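Local coordinates for alternansucrase (Leuconostoc mesenteroides, PDB 6HVG), which is a large glycoside hydrolase family 70 enzyme that combines a TIM-barrel core and a bound calcium ion with choline-binding-type and cell-wall-binding-type repeats, at residues A[390-395]-A[418-423]; A[1077-1082]-A[1148-1153]; A[1387-1392]-A[1402-1407]. All coordinates share one frame; numbering follows the deposited sequence.

Interaction 1: A[390-395]-A[418-423]; sequences TPHNAA and PTDILK
His392 and Asp420 meet through their side chains, the imidazole ring of one crossing the carboxylate of the other with the two planes 69° apart. The ring turns its ND1 edge to the acid, and His392 ND1 donates to Asp420 OD2 over 3.1 Å. This bond is bent: OD2 is met on its anti side, and it lies tilted from the ring plane. In both residues CG stands anti to the carbonyl carbon and beside the backbone N (chi1 -59° in His392), and His392 CB and Asp420 CB stand 4.1 Å apart. Next to this bond the backbones are tied as well, with Asp420 N donating to His392 O at 3.0 Å on a lone pair in the carbonyl plane. The second grip is on Ala394 O, just past the short helix 390-393. Thr419 N approaches Ala394 O nearly along the C=O axis at 2.7 Å, while Thr419 OG1 comes in on the same oxygen from above the carbonyl plane at 3.0 Å, so a single residue supplies both donors. Trp428, on the neighbouring strand 427-430, meets the His392 ring and touches Asp420. With a carboxylate on ND1, the imidazole would be expected to favour its protonated form somewhat, and the bond should limit rotation of the ring where the helix end joins strand 420-423.

Interaction 2: A[1077-1082]-A[1148-1153]; sequences LGITSF and NGMQAI
Ser1081 and Gln1151 are paired on adjacent parallel strands and share a water between their polar ends, the feature that sets this contact apart from ordinary strand pairing. The water accepts from Ser1081 OG at 2.8 Å; its leg to Gln1151 OE1 is modelled short and so is less certain. Gln1151 NE2 also bonds to Asn652 O, and OE1 accepts from Leu655 N. With OG anti to the backbone N (chi1 -167°), Ser1081 OG lies beside Gln1151 CB and next to Ile1153 CD1. Three backbone bonds form the parallel ladder: Gln1151 N to Thr1080 O, Phe1082 N to Gln1151 O (2.7 Å) and Ile1153 N to Phe1082 O (2.9 Å). Where the strands begin, the Met1150 side chain crosses Ile1079 obliquely and sets SD 3.5 Å from Ile1079 CG2. Helix 1135-1147 ends in a Schellman motif with Gly1149 at C-prime, turning the chain into strand 1151-1156 and closing a beta-alpha-beta crossover of the TIM barrel. Phe1082 and Ala1152 share the other face, which helices 1063-1075 and 1135-1147 cover; Phe1082 makes edge-to-face contacts with Phe1074 and Tyr1046. Strands 1045-1047 and 617-620 flank the pair.

Interaction 3: A[1387-1392]-A[1402-1407]; sequences VRDKYI and LNVDGT
Leu1402 packs on Val1387 beside a G1 beta bulge, in a small antiparallel hairpin of strands 1390-1393 and 1399-1402 that resembles those of cell-wall-binding repeats. Leu1402 CD1 lies 3.9 Å from Val1387 CB, the two side chains crossing obliquely, and Tyr1379 of strand 1377-1380 touches both. Lys1390 and Leu1402 form the hydrogen-bonded pair: Leu1402 N donates to Lys1390 O at 3.0 Å, and Lys1390 N returns a bond to Leu1402 O. Asp1389, with positive phi (56°), is the extra residue of the bulge; Asp1389 N donates to Asn1403 O at 2.8 Å from above the carbonyl plane. Arg1388 lies over the turn that follows. Its chain runs extended from CG to NE, with CB, CG and CD passing near Val1404 O, and the edge of the guanidinium presents NH1 to that same oxygen in a weak bond. Asp1405 carries the opposite charge, but its carboxylate is not in contact with the guanidinium. The turn is positioned from within. Asn1403 N donates to Thr1407 O, and Gly1406 takes a positive phi (101°) at the bend. Asn1403 ND2 donates to Thr1407 OG1 at 3.0 Å. Asp1405 OD1 closes an Asx turn, accepting both Thr1407 N (3.1 Å) and Thr1407 OG1 (2.8 Å), the hydroxyl on its syn side.

The three contacts follow one another along the chain without interleaving, and they share no helix, strand or sheet. Interaction 2 belongs to the eight-stranded parallel sheet of the TIM barrel, in the family 70 region. Interaction 1 joins a short helix to the two-stranded sheet of 420-423 and 427-430, its centre about 71 Å from that of interaction 2. Interaction 3 joins a strand of another two-stranded sheet, 1390-1393 with 1399-1402, to the end of its partner and the loop that follows, with its centre about 55 Å from that of interaction 1 and 65 Å from that of interaction 2, across the centre of the chain from the latter. Nowhere do they touch, so each lies in a separate part of an extended, multi-domain protein.

Interaction 1: A[390-395]-A[418-423]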
ATOM      1  N   THR A 390     -23.166  37.072 -27.546  1.00 60.04           N
ATOM      2  CA  THR A 390     -21.821  37.268 -27.009  1.00 56.31           C
ATOM      3  C   THR A 390     -21.739  38.409 -25.985  1.00 56.31           C
ATOM      4  O   THR A 390     -21.272  38.191 -24.882  1.00 59.32           O
ATOM      5  CB  THR A 390     -20.797  37.478 -28.139  1.00 54.72           C
ATOM      6  OG1 THR A 390     -20.813  36.347 -29.007  1.00 55.60           O
ATOM      7  CG2 THR A 390     -19.384  37.659 -27.608  1.00 54.94           C
ATOM      8  N   PRO A 391     -22.184  39.630 -26.326  1.00 59.44           N
ATOM      9  CA  PRO A 391     -22.102  40.697 -25.320  1.00 61.81           C
ATOM     10  C   PRO A 391     -22.885  40.420 -24.035  1.00 60.45           C
ATOM     11  O   PRO A 391     -22.519  40.944 -22.991  1.00 60.34           O
ATOM     12  CB  PRO A 391     -22.675  41.941 -26.027  1.00 63.06           C
ATOM     13  CG  PRO A 391     -23.373  41.433 -27.225  1.00 62.95           C
ATOM     14  CD  PRO A 391     -22.798  40.097 -27.574  1.00 62.27           C
ATOM     15  N   HIS A 392     -23.955  39.631 -24.124  1.00 59.25           N
ATOM     16  CA  HIS A 392     -24.759  39.283 -22.951  1.00 62.87           C
ATOM     17  C   HIS A 392     -24.055  38.238 -22.062  1.00 63.04           C
ATOM     18  O   HIS A 392     -24.014  38.386 -20.849  1.00 62.84           O
ATOM     19  CB  HIS A 392     -26.147  38.773 -23.369  1.00 66.68           C
ATOM     20  CG  HIS A 392     -26.946  39.754 -24.185  1.00 71.25           C
ATOM     21  ND1 HIS A 392     -26.930  41.116 -23.956  1.00 75.96           N
ATOM     22  CD2 HIS A 392     -27.799  39.565 -25.221  1.00 70.97           C
ATOM     23  CE1 HIS A 392     -27.722  41.722 -24.823  1.00 75.14           C
ATOM     24  NE2 HIS A 392     -28.268  40.803 -25.597  1.00 74.63           N
ATOM     25  N   ASN A 393     -23.500  37.187 -22.663  1.00 62.20           N
ATOM     26  CA  ASN A 393     -22.824  36.136 -21.916  1.00 58.78           C
ATOM     27  C   ASN A 393     -21.396  36.476 -21.515  1.00 60.47           C
ATOM     28  O   ASN A 393     -20.805  35.751 -20.726  1.00 63.48           O
ATOM     29  CB  ASN A 393     -22.803  34.821 -22.695  1.00 58.23           C
ATOM     30  CG  ASN A 393     -24.130  34.078 -22.641  1.00 60.86           C
ATOM     31  OD1 ASN A 393     -24.894  34.197 -21.680  1.00 68.35           O
ATOM     32  ND2 ASN A 393     -24.407  33.306 -23.671  1.00 59.71           N
ATOM     33  N   ALA A 394     -20.845  37.584 -21.992  1.00 60.90           N
ATOM     34  CA  ALA A 394     -19.498  37.984 -21.601  1.00 58.03           C
ATOM     35  C   ALA A 394     -19.425  38.296 -20.110  1.00 59.63           C
ATOM     36  O   ALA A 394     -20.425  38.601 -19.461  1.00 61.94           O
ATOM     37  CB  ALA A 394     -19.052  39.188 -22.409  1.00 57.70           C
ATOM     38  N   ALA A 395     -18.217  38.221 -19.572  1.00 63.77           N
ATOM     39  CA  ALA A 395     -17.981  38.502 -18.170  1.00 65.07           C
ATOM     40  C   ALA A 395     -18.270  39.966 -17.866  1.00 64.93           C
ATOM     41  O   ALA A 395     -17.878  40.843 -18.639  1.00 63.36           O
ATOM     42  CB  ALA A 395     -16.543  38.157 -17.816  1.00 65.50           C
ATOM     43  N   PRO A 418     -22.086  36.613 -15.752  1.00 58.38           N
ATOM     44  CA  PRO A 418     -22.237  37.191 -17.095  1.00 60.15           C
ATOM     45  C   PRO A 418     -22.791  38.592 -17.026  1.00 60.38           C
ATOM     46  O   PRO A 418     -23.466  38.915 -16.077  1.00 65.10           O
ATOM     47  CB  PRO A 418     -23.255  36.262 -17.781  1.00 60.60           C
ATOM     48  CG  PRO A 418     -24.029  35.681 -16.662  1.00 61.36           C
ATOM     49  CD  PRO A 418     -23.044  35.518 -15.531  1.00 58.83           C
ATOM     50  N   THR A 419     -22.514  39.409 -18.032  1.00 60.91           N
ATOM     51  CA  THR A 419     -23.026  40.772 -18.067  1.00 63.76           C
ATOM     52  C   THR A 419     -24.555  40.805 -17.876  1.00 66.00           C
ATOM     53  O   THR A 419     -25.067  41.520 -17.010  1.00 68.06           O
ATOM     54  CB  THR A 419     -22.622  41.468 -19.392  1.00 63.96           C
ATOM     55  OG1 THR A 419     -21.195  41.488 -19.498  1.00 60.64           O
ATOM     56  CG2 THR A 419     -23.142  42.902 -19.451  1.00 65.54           C
ATOM     57  N   ASP A 420     -25.259  40.031 -18.699  1.00 66.83           N
ATOM     58  CA  ASP A 420     -26.728  39.915 -18.641  1.00 69.94           C
ATOM     59  C   ASP A 420     -27.139  38.444 -18.479  1.00 68.79           C
ATOM     60  O   ASP A 420     -26.341  37.527 -18.727  1.00 65.86           O
ATOM     61  CB  ASP A 420     -27.392  40.484 -19.915  1.00 70.95           C
ATOM     62  CG  ASP A 420     -27.125  41.966 -20.119  1.00 71.59           C
ATOM     63  OD1 ASP A 420     -27.516  42.794 -19.276  1.00 72.93           O
ATOM     64  OD2 ASP A 420     -26.532  42.312 -21.160  1.00 75.19           O
ATOM     65  N   ILE A 421     -28.392  38.249 -18.081  1.00 72.05           N
ATOM     66  CA  ILE A 421     -28.948  36.931 -17.814  1.00 72.74           C
ATOM     67  C   ILE A 421     -30.256  36.800 -18.590  1.00 75.78           C
ATOM     68  O   ILE A 421     -31.125  37.666 -18.508  1.00 83.18           O
ATOM     69  CB  ILE A 421     -29.258  36.756 -16.314  1.00 73.87           C
ATOM     70  CG1 ILE A 421     -27.965  36.643 -15.488  1.00 73.11           C
ATOM     71  CG2 ILE A 421     -30.177  35.548 -16.091  1.00 74.51           C
ATOM     72  CD1 ILE A 421     -27.356  35.264 -15.467  1.00 73.54           C
ATOM     73  N   LEU A 422     -30.403  35.703 -19.319  1.00 75.98           N
ATOM     74  CA  LEU A 422     -31.628  35.402 -20.059  1.00 76.63           C
ATOM     75  C   LEU A 422     -32.679  34.846 -19.106  1.00 78.59           C
ATOM     76  O   LEU A 422     -32.989  33.670 -19.176  1.00 78.74           O
ATOM     77  CB  LEU A 422     -31.316  34.387 -21.165  1.00 75.37           C
ATOM     78  CG  LEU A 422     -32.424  33.944 -22.106  1.00 78.97           C
ATOM     79  CD1 LEU A 422     -32.744  35.058 -23.094  1.00 82.50           C
ATOM     80  CD2 LEU A 422     -32.093  32.640 -22.840  1.00 77.84           C
ATOM     81  N   LYS A 423     -33.228  35.682 -18.217  1.00 82.27           N
ATOM     82  CA  LYS A 423     -34.163  35.191 -17.192  1.00 84.90           C
ATOM     83  C   LYS A 423     -35.308  34.444 -17.872  1.00 83.26           C
ATOM     84  O   LYS A 423     -35.808  34.878 -18.910  1.00 80.19           O
ATOM     85  CB  LYS A 423     -34.673  36.310 -16.252  1.00 90.33           C
ATOM     86  CG  LYS A 423     -35.712  37.251 -16.853  1.00 97.04           C
ATOM     87  CD  LYS A 423     -36.660  37.856 -15.801  1.00 99.60           C
ATOM     88  CE  LYS A 423     -37.496  39.048 -16.353  1.00 97.14           C
ATOM     89  NZ  LYS A 423     -38.974  38.956 -16.123  1.00 93.63           N
TER

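Interaction 2: A[1077-1082]-A[1148-1153]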
ATOM      1  N   LEU A1077       3.530  -4.774  36.840  1.00 56.05           N
ATOM      2  CA  LEU A1077       4.075  -5.522  35.696  1.00 50.73           C
ATOM      3  C   LEU A1077       5.446  -5.034  35.248  1.00 47.10           C
ATOM      4  O   LEU A1077       6.050  -5.602  34.343  1.00 46.89           O
ATOM      5  CB  LEU A1077       3.110  -5.486  34.516  1.00 51.20           C
ATOM      6  CG  LEU A1077       1.770  -6.226  34.727  1.00 52.23           C
ATOM      7  CD1 LEU A1077       0.827  -5.952  33.558  1.00 51.23           C
ATOM      8  CD2 LEU A1077       1.971  -7.728  34.924  1.00 51.71           C
ATOM      9  N   GLY A1078       5.954  -3.995  35.888  1.00 45.86           N
ATOM     10  CA  GLY A1078       7.308  -3.525  35.631  1.00 44.94           C
ATOM     11  C   GLY A1078       7.416  -2.554  34.462  1.00 43.49           C
ATOM     12  O   GLY A1078       8.505  -2.341  33.948  1.00 40.02           O
ATOM     13  N   ILE A1079       6.301  -1.949  34.063  1.00 43.54           N
ATOM     14  CA  ILE A1079       6.344  -0.950  33.023  1.00 46.42           C
ATOM     15  C   ILE A1079       7.003   0.258  33.635  1.00 45.14           C
ATOM     16  O   ILE A1079       6.568   0.718  34.680  1.00 48.02           O
ATOM     17  CB  ILE A1079       4.945  -0.551  32.500  1.00 47.93           C
ATOM     18  CG1 ILE A1079       4.396  -1.561  31.499  1.00 48.71           C
ATOM     19  CG2 ILE A1079       5.019   0.764  31.724  1.00 48.85           C
ATOM     20  CD1 ILE A1079       4.442  -2.999  31.914  1.00 50.98           C
ATOM     21  N   THR A1080       8.063   0.744  32.999  1.00 43.68           N
ATOM     22  CA  THR A1080       8.701   1.980  33.409  1.00 43.91           C
ATOM     23  C   THR A1080       8.376   3.148  32.477  1.00 44.71           C
ATOM     24  O   THR A1080       8.562   4.287  32.874  1.00 47.12           O
ATOM     25  CB  THR A1080      10.220   1.816  33.483  1.00 42.02           C
ATOM     26  OG1 THR A1080      10.724   1.414  32.207  1.00 40.51           O
ATOM     27  CG2 THR A1080      10.576   0.801  34.547  1.00 41.12           C
ATOM     28  N   SER A1081       7.905   2.865  31.253  1.00 45.76           N
ATOM     29  CA  SER A1081       7.364   3.893  30.342  1.00 44.42           C
ATOM     30  C   SER A1081       6.103   3.454  29.592  1.00 42.92           C
ATOM     31  O   SER A1081       6.032   2.355  29.069  1.00 45.51           O
ATOM     32  CB  SER A1081       8.412   4.326  29.335  1.00 46.35           C
ATOM     33  OG  SER A1081       7.985   5.511  28.680  1.00 47.06           O
ATOM     34  N   PHE A1082       5.113   4.336  29.546  1.00 43.59           N
ATOM     35  CA  PHE A1082       3.828   4.063  28.926  1.00 43.33           C
ATOM     36  C   PHE A1082       3.754   4.795  27.596  1.00 44.80           C
ATOM     37  O   PHE A1082       3.738   6.028  27.550  1.00 48.49           O
ATOM     38  CB  PHE A1082       2.696   4.537  29.820  1.00 44.15           C
ATOM     39  CG  PHE A1082       1.374   3.853  29.541  1.00 46.53           C
ATOM     40  CD1 PHE A1082       0.612   4.204  28.436  1.00 46.11           C
ATOM     41  CD2 PHE A1082       0.893   2.870  30.391  1.00 45.58           C
ATOM     42  CE1 PHE A1082      -0.586   3.577  28.191  1.00 48.07           C
ATOM     43  CE2 PHE A1082      -0.311   2.247  30.153  1.00 47.25           C
ATOM     44  CZ  PHE A1082      -1.053   2.601  29.058  1.00 48.60           C
ATOM     45  N   ASN A1148       2.686   6.733  39.785  1.00 61.35           N
ATOM     46  CA  ASN A1148       3.106   5.327  39.826  1.00 59.40           C
ATOM     47  C   ASN A1148       4.470   5.064  39.171  1.00 58.84           C
ATOM     48  O   ASN A1148       4.772   3.921  38.777  1.00 58.64           O
ATOM     49  CB  ASN A1148       2.058   4.431  39.183  1.00 59.29           C
ATOM     50  CG  ASN A1148       0.756   4.420  39.941  1.00 59.61           C
ATOM     51  OD1 ASN A1148       0.382   3.412  40.550  1.00 62.65           O
ATOM     52  ND2 ASN A1148       0.052   5.537  39.902  1.00 59.55           N
ATOM     53  N   GLY A1149       5.298   6.108  39.092  1.00 56.57           N
ATOM     54  CA  GLY A1149       6.702   5.985  38.690  1.00 53.44           C
ATOM     55  C   GLY A1149       6.921   5.510  37.276  1.00 50.91           C
ATOM     56  O   GLY A1149       7.936   4.909  36.965  1.00 51.38           O
ATOM     57  N   MET A1150       5.964   5.797  36.407  1.00 52.46           N
ATOM     58  CA  MET A1150       6.078   5.485  34.982  1.00 50.99           C
ATOM     59  C   MET A1150       6.169   6.765  34.172  1.00 49.00           C
ATOM     60  O   MET A1150       5.599   7.785  34.542  1.00 50.43           O
ATOM     61  CB  MET A1150       4.861   4.714  34.508  1.00 50.33           C
ATOM     62  CG  MET A1150       4.837   3.275  34.973  1.00 51.27           C
ATOM     63  SD  MET A1150       3.384   2.399  34.395  1.00 50.78           S
ATOM     64  CE  MET A1150       2.184   2.969  35.587  1.00 53.45           C
ATOM     65  N   GLN A1151       6.898   6.691  33.069  1.00 47.28           N
ATOM     66  CA  GLN A1151       7.001   7.782  32.119  1.00 46.78           C
ATOM     67  C   GLN A1151       5.897   7.737  31.075  1.00 43.77           C
ATOM     68  O   GLN A1151       5.301   6.708  30.848  1.00 45.24           O
ATOM     69  CB  GLN A1151       8.340   7.721  31.399  1.00 47.80           C
ATOM     70  CG  GLN A1151       9.571   7.949  32.249  1.00 47.26           C
ATOM     71  CD  GLN A1151      10.829   7.758  31.440  1.00 51.66           C
ATOM     72  OE1 GLN A1151      10.862   8.041  30.230  1.00 59.09           O
ATOM     73  NE2 GLN A1151      11.876   7.284  32.089  1.00 51.78           N
ATOM     74  N   ALA A1152       5.647   8.866  30.430  1.00 42.85           N
ATOM     75  CA  ALA A1152       4.662   8.940  29.348  1.00 43.06           C
ATOM     76  C   ALA A1152       5.343   9.335  28.043  1.00 44.76           C
ATOM     77  O   ALA A1152       6.062  10.357  27.959  1.00 45.15           O
ATOM     78  CB  ALA A1152       3.556   9.938  29.684  1.00 42.11           C
ATOM     79  N   ILE A1153       5.112   8.527  27.016  1.00 45.49           N
ATOM     80  CA  ILE A1153       5.701   8.768  25.695  1.00 46.30           C
ATOM     81  C   ILE A1153       4.707   9.448  24.771  1.00 43.75           C
ATOM     82  O   ILE A1153       3.581   8.981  24.595  1.00 47.00           O
ATOM     83  CB  ILE A1153       6.207   7.461  25.046  1.00 46.61           C
ATOM     84  CG1 ILE A1153       7.520   7.033  25.679  1.00 47.80           C
ATOM     85  CG2 ILE A1153       6.447   7.644  23.574  1.00 47.54           C
ATOM     86  CD1 ILE A1153       7.840   5.578  25.420  1.00 50.97           C
TER
HETATM   87  O   HOH W   1       9.406   7.895  28.174  1.00 50.77           O

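Interaction 3: A[1387-1392]-A[1402-1407]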
ATOM      1  N   VAL A1387      10.044   4.920 -31.115  1.00 55.54           N
ATOM      2  CA  VAL A1387      10.535   3.980 -30.108  1.00 58.36           C
ATOM      3  C   VAL A1387      11.920   3.489 -30.521  1.00 57.01           C
ATOM      4  O   VAL A1387      12.163   3.194 -31.702  1.00 51.23           O
ATOM      5  CB  VAL A1387       9.594   2.771 -29.955  1.00 61.37           C
ATOM      6  CG1 VAL A1387       9.999   1.909 -28.765  1.00 64.50           C
ATOM      7  CG2 VAL A1387       8.156   3.236 -29.807  1.00 59.09           C
ATOM      8  N   ARG A1388      12.806   3.404 -29.528  1.00 62.15           N
ATOM      9  CA  ARG A1388      14.219   3.039 -29.735  1.00 64.60           C
ATOM     10  C   ARG A1388      14.681   1.932 -28.779  1.00 65.31           C
ATOM     11  O   ARG A1388      14.254   1.894 -27.609  1.00 58.19           O
ATOM     12  CB  ARG A1388      15.096   4.261 -29.479  1.00 65.83           C
ATOM     13  CG  ARG A1388      14.861   5.477 -30.358  1.00 66.19           C
ATOM     14  CD  ARG A1388      15.469   6.708 -29.677  1.00 66.78           C
ATOM     15  NE  ARG A1388      15.662   7.826 -30.590  1.00 68.40           N
ATOM     16  CZ  ARG A1388      16.682   7.935 -31.432  1.00 68.49           C
ATOM     17  NH1 ARG A1388      17.609   6.996 -31.497  1.00 69.63           N
ATOM     18  NH2 ARG A1388      16.761   8.981 -32.239  1.00 72.60           N
ATOM     19  N   ASP A1389      15.544   1.048 -29.287  1.00 68.08           N
ATOM     20  CA  ASP A1389      16.260   0.073 -28.449  1.00 70.60           C
ATOM     21  C   ASP A1389      15.328  -0.801 -27.622  1.00 71.37           C
ATOM     22  O   ASP A1389      15.395  -0.810 -26.385  1.00 69.74           O
ATOM     23  CB  ASP A1389      17.254   0.819 -27.537  1.00 71.90           C
ATOM     24  CG  ASP A1389      18.187  -0.107 -26.750  1.00 71.06           C
ATOM     25  OD1 ASP A1389      18.391  -1.282 -27.135  1.00 68.39           O
ATOM     26  OD2 ASP A1389      18.740   0.378 -25.740  1.00 71.12           O
ATOM     27  N   LYS A1390      14.451  -1.532 -28.300  1.00 72.75           N
ATOM     28  CA  LYS A1390      13.650  -2.571 -27.633  1.00 76.21           C
ATOM     29  C   LYS A1390      12.942  -3.480 -28.628  1.00 76.34           C
ATOM     30  O   LYS A1390      12.794  -3.161 -29.815  1.00 79.78           O
ATOM     31  CB  LYS A1390      12.677  -1.963 -26.602  1.00 77.34           C
ATOM     32  CG  LYS A1390      11.294  -1.627 -27.084  1.00 77.71           C
ATOM     33  CD  LYS A1390      10.438  -1.067 -25.952  1.00 80.19           C
ATOM     34  CE  LYS A1390       8.955  -1.164 -26.280  1.00 84.11           C
ATOM     35  NZ  LYS A1390       8.100  -0.414 -25.320  1.00 82.88           N
ATOM     36  N   TYR A1391      12.519  -4.634 -28.131  1.00 80.92           N
ATOM     37  CA  TYR A1391      11.741  -5.559 -28.935  1.00 79.72           C
ATOM     38  C   TYR A1391      10.293  -5.123 -28.751  1.00 81.88           C
ATOM     39  O   TYR A1391       9.896  -4.621 -27.691  1.00 78.90           O
ATOM     40  CB  TYR A1391      11.965  -7.018 -28.511  1.00 78.89           C
ATOM     41  CG  TYR A1391      13.391  -7.505 -28.706  1.00 81.05           C
ATOM     42  CD1 TYR A1391      13.726  -8.335 -29.785  1.00 86.32           C
ATOM     43  CD2 TYR A1391      14.414  -7.121 -27.819  1.00 81.52           C
ATOM     44  CE1 TYR A1391      15.036  -8.770 -29.982  1.00 88.90           C
ATOM     45  CE2 TYR A1391      15.728  -7.543 -28.006  1.00 85.46           C
ATOM     46  CZ  TYR A1391      16.035  -8.369 -29.088  1.00 91.83           C
ATOM     47  OH  TYR A1391      17.329  -8.808 -29.277  1.00 96.05           O
ATOM     48  N   ILE A1392       9.518  -5.297 -29.808  1.00 86.98           N
ATOM     49  CA  ILE A1392       8.134  -4.856 -29.848  1.00 85.45           C
ATOM     50  C   ILE A1392       7.283  -6.045 -30.312  1.00 85.93           C
ATOM     51  O   ILE A1392       7.661  -6.747 -31.247  1.00 78.18           O
ATOM     52  CB  ILE A1392       8.014  -3.645 -30.795  1.00 86.44           C
ATOM     53  CG1 ILE A1392       6.703  -2.923 -30.608  1.00 87.85           C
ATOM     54  CG2 ILE A1392       8.151  -4.058 -32.253  1.00 87.47           C
ATOM     55  CD1 ILE A1392       6.484  -1.844 -31.643  1.00 88.20           C
ATOM     56  N   LEU A1402      13.797  -2.777 -32.594  1.00 58.79           N
ATOM     57  CA  LEU A1402      14.192  -1.451 -32.978  1.00 60.14           C
ATOM     58  C   LEU A1402      15.554  -1.149 -32.387  1.00 61.18           C
ATOM     59  O   LEU A1402      15.771  -1.240 -31.164  1.00 57.41           O
ATOM     60  CB  LEU A1402      13.140  -0.433 -32.550  1.00 60.59           C
ATOM     61  CG  LEU A1402      11.759  -0.802 -33.093  1.00 60.96           C
ATOM     62  CD1 LEU A1402      10.655  -0.239 -32.209  1.00 61.46           C
ATOM     63  CD2 LEU A1402      11.657  -0.348 -34.540  1.00 61.30           C
ATOM     64  N   ASN A1403      16.477  -0.808 -33.284  1.00 66.15           N
ATOM     65  CA  ASN A1403      17.864  -0.483 -32.942  1.00 69.52           C
ATOM     66  C   ASN A1403      17.897   0.778 -32.090  1.00 72.36           C
ATOM     67  O   ASN A1403      16.843   1.360 -31.784  1.00 72.36           O
ATOM     68  CB  ASN A1403      18.678  -0.321 -34.224  1.00 70.73           C
ATOM     69  CG  ASN A1403      19.020  -1.660 -34.870  1.00 76.46           C
ATOM     70  OD1 ASN A1403      19.093  -2.690 -34.202  1.00 82.05           O
ATOM     71  ND2 ASN A1403      19.225  -1.650 -36.182  1.00 78.45           N
ATOM     72  N   VAL A1404      19.096   1.181 -31.683  1.00 75.91           N
ATOM     73  CA  VAL A1404      19.276   2.404 -30.889  1.00 76.52           C
ATOM     74  C   VAL A1404      18.948   3.621 -31.758  1.00 69.48           C
ATOM     75  O   VAL A1404      18.252   4.522 -31.336  1.00 59.78           O
ATOM     76  CB  VAL A1404      20.713   2.547 -30.328  1.00 82.07           C
ATOM     77  CG1 VAL A1404      20.775   3.709 -29.334  1.00 79.48           C
ATOM     78  CG2 VAL A1404      21.180   1.242 -29.679  1.00 84.83           C
ATOM     79  N   ASP A1405      19.426   3.615 -32.995  1.00 69.36           N
ATOM     80  CA  ASP A1405      19.165   4.719 -33.924  1.00 70.37           C
ATOM     81  C   ASP A1405      17.709   4.770 -34.426  1.00 72.34           C
ATOM     82  O   ASP A1405      17.370   5.610 -35.256  1.00 74.76           O
ATOM     83  CB  ASP A1405      20.151   4.666 -35.112  1.00 73.96           C
ATOM     84  CG  ASP A1405      19.999   3.404 -35.967  1.00 74.66           C
ATOM     85  OD1 ASP A1405      19.093   2.589 -35.703  1.00 70.24           O
ATOM     86  OD2 ASP A1405      20.803   3.215 -36.905  1.00 73.01           O
ATOM     87  N   GLY A1406      16.864   3.853 -33.947  1.00 71.59           N
ATOM     88  CA  GLY A1406      15.442   3.831 -34.287  1.00 69.70           C
ATOM     89  C   GLY A1406      15.064   2.792 -35.349  1.00 70.22           C
ATOM     90  O   GLY A1406      13.901   2.353 -35.420  1.00 72.59           O
ATOM     91  N   THR A1407      16.030   2.354 -36.157  1.00 66.78           N
ATOM     92  CA  THR A1407      15.706   1.498 -37.301  1.00 67.42           C
ATOM     93  C   THR A1407      15.231   0.137 -36.829  1.00 70.15           C
ATOM     94  O   THR A1407      15.574  -0.311 -35.733  1.00 70.43           O
ATOM     95  CB  THR A1407      16.894   1.300 -38.262  1.00 66.90           C
ATOM     96  OG1 THR A1407      18.013   0.781 -37.552  1.00 65.36           O
ATOM     97  CG2 THR A1407      17.260   2.614 -38.906  1.00 68.51           C
TER